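Local coordinates for protein exotoxin A (Pseudomonas aeruginosa, PDB 1IKP) that acts as an NAD-dependent ADP-ribosyltransferase, a bacterial toxin combining cell-binding, targeting and catalytic regions, and probably modifies host elongation factor 2, at residues Ser25-Val30 against Asp148-Val153; Gly41-Ser46 against Ala170-Val175; Asn100-Ile105 against Lys114-Glu119. The protein carries 2 engineered substitutions. All coordinates share one frame; numbering follows the deposited sequence.

Contact 1 (Ser25-Val30 against Asp148-Val153); sequences SSRMSV and DATFFV
Ser25-Ser29 and Asp148-Phe152 form an antiparallel strand pair near one margin of the six-stranded sheet of the binding region, with Glu3 and Phe5 bonded to the backbone of Ser25 and strand 56-60 flanking the other side of strand 148-155. Ser26 and Phe151 exchange two backbone bonds, of which Phe151 N to Ser26 O is short (2.8 Å) and almost straight (176°). Met28 N reaches Ala149 O at 2.9 Å, whereas the return bond from Ala149 N to Met28 O is weak.

On the face bearing Arg27, Thr150 and Asp148, a bend at chi2 (-79°) turns the arginine over the neighbouring strand. Thr150 OG1 then lies over one face of the guanidinium, 3.2 Å from Arg27 CZ, without a hydrogen bond. A long salt bridge joins Arg27 NH1 to Asp148 OD2 at 3.4 Å, the two planar groups being only 20° apart. Farther along, Ser25 CB rests 3.6 Å from Phe152 CD1.

The other face is mainly apolar, with Ser26 its one hydroxyl, bonded to Leu7 N. Met28 SD packs 3.8 Å from Phe151 CB and makes an oblique Met-aromatic contact with the ring; Leu7 touches both side chains. Three sound backbone bonds and one weak one thus hold the register, Met28 packs on the buried face, and the long ion pair on the more exposed face probably adds modestly.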
# COMPACT_ATOMS: atom_id res chain seq x y z
N SER A 25 -6.64 -4.19 37.23
CA SER A 25 -6.12 -5.14 36.25
C SER A 25 -7.02 -6.35 36.07
O SER A 25 -7.72 -6.76 36.99
CB SER A 25 -4.73 -5.61 36.67
OG SER A 25 -4.80 -6.35 37.88
N SER A 26 -6.99 -6.91 34.88
CA SER A 26 -7.77 -8.10 34.56
C SER A 26 -6.99 -9.01 33.63
O SER A 26 -6.44 -8.56 32.62
CB SER A 26 -9.09 -7.73 33.87
OG SER A 26 -9.78 -8.91 33.47
N ARG A 27 -6.94 -10.29 33.98
CA ARG A 27 -6.26 -11.26 33.15
C ARG A 27 -7.17 -11.51 31.96
O ARG A 27 -8.39 -11.48 32.09
CB ARG A 27 -6.03 -12.56 33.94
CG ARG A 27 -4.85 -12.52 34.91
CD ARG A 27 -3.52 -12.71 34.18
NE ARG A 27 -2.37 -12.51 35.06
CZ ARG A 27 -1.10 -12.57 34.67
NH1 ARG A 27 -0.80 -12.83 33.40
NH2 ARG A 27 -0.12 -12.35 35.54
N MET A 28 -6.57 -11.70 30.80
CA MET A 28 -7.32 -11.98 29.58
C MET A 28 -6.79 -13.32 29.12
O MET A 28 -5.70 -13.41 28.54
CB MET A 28 -7.02 -10.91 28.52
CG MET A 28 -7.50 -9.50 28.90
SD MET A 28 -7.23 -8.25 27.59
CE MET A 28 -5.43 -8.33 27.36
N SER A 29 -7.54 -14.38 29.41
CA SER A 29 -7.12 -15.73 29.05
C SER A 29 -7.95 -16.33 27.92
O SER A 29 -9.17 -16.30 27.94
CB SER A 29 -7.22 -16.64 30.28
OG SER A 29 -6.53 -16.08 31.38
N VAL A 30 -7.25 -16.88 26.93
CA VAL A 30 -7.87 -17.51 25.78
C VAL A 30 -7.38 -18.95 25.70
O VAL A 30 -6.22 -19.23 25.98
CB VAL A 30 -7.49 -16.77 24.48
CG1 VAL A 30 -8.03 -17.50 23.28
CG2 VAL A 30 -8.03 -15.34 24.52
N ASP A 148 -2.42 -15.41 27.20
CA ASP A 148 -2.41 -14.91 28.56
C ASP A 148 -1.66 -13.60 28.68
O ASP A 148 -0.43 -13.56 28.58
CB ASP A 148 -1.78 -15.96 29.49
CG ASP A 148 -1.69 -15.49 30.93
OD1 ASP A 148 -2.70 -14.98 31.47
OD2 ASP A 148 -0.61 -15.64 31.54
N ALA A 149 -2.42 -12.52 28.87
CA ALA A 149 -1.86 -11.18 29.04
C ALA A 149 -2.77 -10.43 30.00
O ALA A 149 -3.93 -10.80 30.18
CB ALA A 149 -1.77 -10.46 27.69
N THR A 150 -2.27 -9.35 30.59
CA THR A 150 -3.07 -8.60 31.54
C THR A 150 -3.41 -7.21 31.03
O THR A 150 -2.57 -6.52 30.44
CB THR A 150 -2.31 -8.45 32.86
OG1 THR A 150 -2.04 -9.75 33.38
CG2 THR A 150 -3.13 -7.65 33.87
N PHE A 151 -4.67 -6.82 31.24
CA PHE A 151 -5.14 -5.50 30.84
C PHE A 151 -5.09 -4.60 32.10
O PHE A 151 -5.72 -4.90 33.12
CB PHE A 151 -6.57 -5.62 30.30
CG PHE A 151 -7.19 -4.32 29.87
CD1 PHE A 151 -8.31 -3.82 30.52
CD2 PHE A 151 -6.69 -3.61 28.78
CE1 PHE A 151 -8.93 -2.63 30.10
CE2 PHE A 151 -7.31 -2.42 28.35
CZ PHE A 151 -8.43 -1.94 29.02
N PHE A 152 -4.32 -3.51 32.02
CA PHE A 152 -4.17 -2.56 33.13
C PHE A 152 -4.87 -1.25 32.81
O PHE A 152 -4.79 -0.77 31.68
CB PHE A 152 -2.69 -2.26 33.39
CG PHE A 152 -1.88 -3.46 33.83
CD1 PHE A 152 -1.93 -3.90 35.15
CD2 PHE A 152 -1.09 -4.17 32.91
CE1 PHE A 152 -1.20 -5.03 35.56
CE2 PHE A 152 -0.36 -5.29 33.32
CZ PHE A 152 -0.42 -5.72 34.64
N VAL A 153 -5.54 -0.69 33.81
CA VAL A 153 -6.30 0.57 33.66
C VAL A 153 -5.94 1.53 34.81
O VAL A 153 -6.07 1.16 35.98
CB VAL A 153 -7.85 0.31 33.77
CG1 VAL A 153 -8.61 1.61 33.56
CG2 VAL A 153 -8.30 -0.74 32.78

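Contact 2 (Gly41-Ser46 against Ala170-Val175); sequences GVLHYS and AGVSVV
Val42, His44 and Ser46 pair with Val175, Ser173 and Gly171 in a regular antiparallel ladder, each couple exchanging two backbone hydrogen bonds. All six are of normal length: His44 N to Ser173 O is the shortest at 2.8 Å, and Ser46 N to Gly171 O, at 3.0 Å, is close to linear (168°). The intervening residues of segment 41-46 turn their backbone groups to strand 97-106, where Gly41, Leu43 and Tyr45 bond to Ile105, Val103 and Trp101, so that both margins of the strand are engaged.

Val42 O has a second donor besides Val175 N: a water at 3.2 Å, which also lies 2.9 Å from Ser173 OG and so ties this hydroxyl to the backbone of the opposing strand. Nearby, Ser173 OG sits 3.5 Å from His44 CB, and the imidazole extends away, its NE2 partnered by Asn100. Ser46 OG has a weak bond to the engineered Gln201. On this same face Val42 CB packs 3.7 Å from Val175 CG1.

The opposite face, formed by Leu43, Tyr45, Val172 and Val174, is apolar. With Val172 CG2 opposite the backbone N across its first torsion, this methyl stands over the centre of the Tyr45 ring, 3.7 Å from the centroid, in a CH-pi contact. The tyrosine also stacks with Trp101. Leu43 CD2 lies across Val174 at 3.8 Å from its CB. Such a fully buried ladder, mixed on one side and apolar on the other, is consistent with a central strand pair of the concanavalin-like beta fold of this binding region.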
# COMPACT_ATOMS: atom_id res chain seq x y z
N GLY A 41 -6.02 -17.57 11.55
CA GLY A 41 -7.16 -16.82 12.02
C GLY A 41 -6.73 -15.49 12.58
O GLY A 41 -5.54 -15.18 12.62
N VAL A 42 -7.72 -14.71 13.00
CA VAL A 42 -7.52 -13.40 13.62
C VAL A 42 -8.39 -13.27 14.87
O VAL A 42 -9.61 -13.50 14.82
CB VAL A 42 -7.90 -12.27 12.66
CG1 VAL A 42 -7.75 -10.91 13.38
CG2 VAL A 42 -7.02 -12.29 11.41
N LEU A 43 -7.76 -12.93 15.98
CA LEU A 43 -8.45 -12.67 17.23
C LEU A 43 -8.73 -11.17 17.23
O LEU A 43 -7.80 -10.38 17.03
CB LEU A 43 -7.57 -13.01 18.44
CG LEU A 43 -7.38 -14.49 18.69
CD1 LEU A 43 -6.21 -14.73 19.62
CD2 LEU A 43 -8.68 -15.05 19.30
N HIS A 44 -9.99 -10.79 17.41
CA HIS A 44 -10.36 -9.38 17.45
C HIS A 44 -10.79 -9.05 18.87
O HIS A 44 -11.84 -9.53 19.35
CB HIS A 44 -11.50 -9.12 16.46
CG HIS A 44 -12.00 -7.71 16.45
ND1 HIS A 44 -13.04 -7.30 15.64
CD2 HIS A 44 -11.57 -6.61 17.10
CE1 HIS A 44 -13.23 -6.00 15.80
NE2 HIS A 44 -12.34 -5.56 16.68
N TYR A 45 -9.96 -8.26 19.54
CA TYR A 45 -10.20 -7.80 20.92
C TYR A 45 -10.82 -6.41 20.85
O TYR A 45 -10.33 -5.55 20.13
CB TYR A 45 -8.89 -7.69 21.70
CG TYR A 45 -8.21 -9.00 22.00
CD1 TYR A 45 -8.38 -9.63 23.24
CD2 TYR A 45 -7.40 -9.62 21.05
CE1 TYR A 45 -7.76 -10.84 23.53
CE2 TYR A 45 -6.77 -10.84 21.33
CZ TYR A 45 -6.95 -11.44 22.57
OH TYR A 45 -6.34 -12.65 22.87
N SER A 46 -11.90 -6.16 21.60
CA SER A 46 -12.49 -4.83 21.56
C SER A 46 -13.28 -4.52 22.83
O SER A 46 -13.58 -5.40 23.63
CB SER A 46 -13.42 -4.69 20.35
OG SER A 46 -14.58 -5.51 20.49
N ALA A 170 -17.20 -5.35 26.20
CA ALA A 170 -15.82 -5.84 26.17
C ALA A 170 -15.94 -7.28 25.69
O ALA A 170 -16.88 -7.98 26.07
CB ALA A 170 -15.20 -5.80 27.56
N GLY A 171 -15.00 -7.73 24.87
CA GLY A 171 -15.06 -9.10 24.39
C GLY A 171 -13.96 -9.41 23.39
O GLY A 171 -13.16 -8.54 23.00
N VAL A 172 -13.93 -10.67 22.98
CA VAL A 172 -12.94 -11.14 22.02
C VAL A 172 -13.58 -12.20 21.14
O VAL A 172 -14.33 -13.08 21.61
CB VAL A 172 -11.67 -11.70 22.74
CG1 VAL A 172 -12.02 -12.84 23.69
CG2 VAL A 172 -10.65 -12.14 21.69
N SER A 173 -13.32 -12.10 19.84
CA SER A 173 -13.84 -13.03 18.86
C SER A 173 -12.70 -13.56 18.05
O SER A 173 -11.59 -13.03 18.09
CB SER A 173 -14.83 -12.32 17.94
OG SER A 173 -14.21 -11.28 17.19
N VAL A 174 -12.95 -14.65 17.34
CA VAL A 174 -11.93 -15.22 16.48
C VAL A 174 -12.58 -15.54 15.16
O VAL A 174 -13.73 -15.97 15.09
CB VAL A 174 -11.31 -16.51 17.04
CG1 VAL A 174 -12.38 -17.60 17.16
CG2 VAL A 174 -10.15 -16.97 16.14
N VAL A 175 -11.84 -15.29 14.08
CA VAL A 175 -12.30 -15.62 12.75
C VAL A 175 -11.26 -16.55 12.17
O VAL A 175 -10.06 -16.26 12.17
CB VAL A 175 -12.50 -14.38 11.85
CG1 VAL A 175 -11.22 -13.58 11.75
CG2 VAL A 175 -12.93 -14.81 10.47
O HOH W 1 -12.47 -12.12 15.04

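Contact 3 (Asn100-Ile105 against Lys114-Glu119); sequences NWLVPI and KVFIHE
Asn100-Leu102 and Lys114-Phe116 are paired limbs of the antiparallel beta hairpin 97-106/112-120. Among the backbone bonds, Leu102 N to Lys114 O is short (2.8 Å) and returned by Lys114 N to Leu102 O; Phe116 N donates to Asn100 O, but Asn100 N to Phe116 O is weak.

Polar side-chain bonding centres on Asn100. Its ND2 also donates to Phe116 O at 3.3 Å, approaching from above the carbonyl plane while the acceptor stays in the plane of the amide. ND2 further meets Ser98 OG, and OD1 is bonded to His44. Lys114 NZ leads away to Thr134 and to a salt bridge with Glu270.

Stacking is tight. With Asn100 CG beside its backbone N (chi1 -61°) and Phe116 CG between its own N and carbonyl carbon (chi1 59°), amide and ring lie nearly parallel (8°), Asn100 CG 3.3 Å from Phe116 CE2, and Asn100 CB makes a CH-pi contact 3.5 Å from the ring centroid. Apolar packing adds Leu102 CG at the ring edge, 4.1 Å from Phe116 CE1, and Leu102 CD1 against Lys114 CB at 3.9 Å.

Bonds at both ends of the Asn100 amide thus fix its rotation and hold it flat on the phenyl ring, satisfying a buried polar group.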
# COMPACT_ATOMS: atom_id res chain seq x y z
N ASN A 100 -9.73 -1.29 19.76
CA ASN A 100 -9.66 -2.54 19.01
C ASN A 100 -8.24 -2.99 18.74
O ASN A 100 -7.38 -2.19 18.36
CB ASN A 100 -10.31 -2.39 17.63
CG ASN A 100 -11.78 -2.02 17.70
OD1 ASN A 100 -12.65 -2.88 17.62
ND2 ASN A 100 -12.05 -0.72 17.84
N TRP A 101 -7.96 -4.27 18.96
CA TRP A 101 -6.66 -4.76 18.53
C TRP A 101 -6.82 -6.15 17.95
O TRP A 101 -7.70 -6.93 18.37
CB TRP A 101 -5.56 -4.65 19.63
CG TRP A 101 -5.65 -5.53 20.80
CD1 TRP A 101 -4.96 -6.69 21.01
CD2 TRP A 101 -6.42 -5.30 21.99
NE1 TRP A 101 -5.25 -7.20 22.26
CE2 TRP A 101 -6.15 -6.36 22.88
CE3 TRP A 101 -7.32 -4.29 22.39
CZ2 TRP A 101 -6.74 -6.46 24.14
CZ3 TRP A 101 -7.91 -4.39 23.66
CH2 TRP A 101 -7.61 -5.47 24.52
N LEU A 102 -6.02 -6.44 16.93
CA LEU A 102 -6.08 -7.71 16.22
C LEU A 102 -4.79 -8.49 16.43
O LEU A 102 -3.69 -7.97 16.21
CB LEU A 102 -6.27 -7.48 14.72
CG LEU A 102 -7.35 -6.50 14.28
CD1 LEU A 102 -7.39 -6.40 12.76
CD2 LEU A 102 -8.70 -6.95 14.83
N VAL A 103 -4.95 -9.75 16.84
CA VAL A 103 -3.81 -10.64 17.04
C VAL A 103 -3.97 -11.81 16.06
O VAL A 103 -4.94 -12.56 16.14
CB VAL A 103 -3.77 -11.17 18.50
CG1 VAL A 103 -2.54 -12.10 18.69
CG2 VAL A 103 -3.71 -9.99 19.46
N PRO A 104 -3.01 -11.98 15.12
CA PRO A 104 -3.13 -13.07 14.16
C PRO A 104 -2.67 -14.36 14.81
O PRO A 104 -1.86 -14.35 15.74
CB PRO A 104 -2.24 -12.61 13.01
CG PRO A 104 -1.11 -11.93 13.73
CD PRO A 104 -1.81 -11.15 14.85
N ILE A 105 -3.23 -15.48 14.33
CA ILE A 105 -2.85 -16.79 14.85
C ILE A 105 -2.60 -17.70 13.65
O ILE A 105 -3.17 -17.52 12.57
CB ILE A 105 -3.93 -17.39 15.81
CG1 ILE A 105 -5.29 -17.46 15.12
CG2 ILE A 105 -4.01 -16.56 17.10
CD1 ILE A 105 -6.38 -18.08 16.00
N LYS A 114 -2.53 -5.30 14.94
CA LYS A 114 -3.12 -4.08 14.39
C LYS A 114 -3.91 -3.47 15.53
O LYS A 114 -4.45 -4.19 16.37
CB LYS A 114 -4.12 -4.34 13.25
CG LYS A 114 -3.56 -5.10 12.07
CD LYS A 114 -2.31 -4.44 11.51
CE LYS A 114 -1.86 -5.15 10.22
NZ LYS A 114 -0.41 -4.99 10.09
N VAL A 115 -3.96 -2.15 15.56
CA VAL A 115 -4.73 -1.42 16.57
C VAL A 115 -5.52 -0.33 15.86
O VAL A 115 -5.00 0.34 14.96
CB VAL A 115 -3.80 -0.76 17.63
CG1 VAL A 115 -4.64 -0.02 18.69
CG2 VAL A 115 -2.94 -1.82 18.29
N PHE A 116 -6.79 -0.17 16.23
CA PHE A 116 -7.57 0.92 15.65
C PHE A 116 -8.66 1.38 16.60
O PHE A 116 -9.07 0.65 17.53
CB PHE A 116 -8.15 0.57 14.27
CG PHE A 116 -9.03 -0.62 14.25
CD1 PHE A 116 -8.52 -1.88 13.99
CD2 PHE A 116 -10.39 -0.48 14.48
CE1 PHE A 116 -9.36 -2.99 13.95
CE2 PHE A 116 -11.22 -1.60 14.44
CZ PHE A 116 -10.71 -2.84 14.18
N ILE A 117 -9.09 2.62 16.38
CA ILE A 117 -10.07 3.29 17.23
C ILE A 117 -11.30 3.71 16.45
O ILE A 117 -11.19 4.24 15.34
CB ILE A 117 -9.42 4.57 17.84
CG1 ILE A 117 -8.16 4.24 18.64
CG2 ILE A 117 -10.42 5.33 18.70
CD1 ILE A 117 -8.37 3.31 19.78
N HIS A 118 -12.47 3.50 17.04
CA HIS A 118 -13.70 3.96 16.41
C HIS A 118 -14.33 4.99 17.34
O HIS A 118 -14.49 4.72 18.53
CB HIS A 118 -14.69 2.81 16.19
CG HIS A 118 -14.31 1.90 15.07
ND1 HIS A 118 -14.77 0.60 14.97
CD2 HIS A 118 -13.51 2.10 14.00
CE1 HIS A 118 -14.27 0.04 13.89
NE2 HIS A 118 -13.49 0.93 13.28
N GLU A 119 -14.62 6.17 16.83
CA GLU A 119 -15.29 7.15 17.69
C GLU A 119 -16.79 6.93 17.49
O GLU A 119 -17.25 6.67 16.38
CB GLU A 119 -14.85 8.54 17.29
CG GLU A 119 -13.34 8.67 17.44
CD GLU A 119 -12.87 10.10 17.47
OE1 GLU A 119 -12.17 10.52 16.53
OE2 GLU A 119 -13.22 10.79 18.45

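Overall arrangement
Contacts 2 and 3 belong to one sheet, their centres about 9 Å apart. Strands 40-49 and 97-106 are neighbours there, joined by Leu43 N to Val103 O (2.8 Å) and by His44 NE2 to Asn100 OD1 (2.9 Å). Contact 1 lies in the other sheet, its centre about 14 Å from that of contact 2 and 16 Å from that of contact 3. The two layers meet through Val30 CG2 on Tyr45 OH (3.6 Å) and Met28 SD on Trp101 CZ2 (3.9 Å). The segments of contacts 1 and 2 alternate along the chain, strands 148-155 and 164-176 being consecutive, and contact 3 is nested within both. All three pack the two sheets of the binding region.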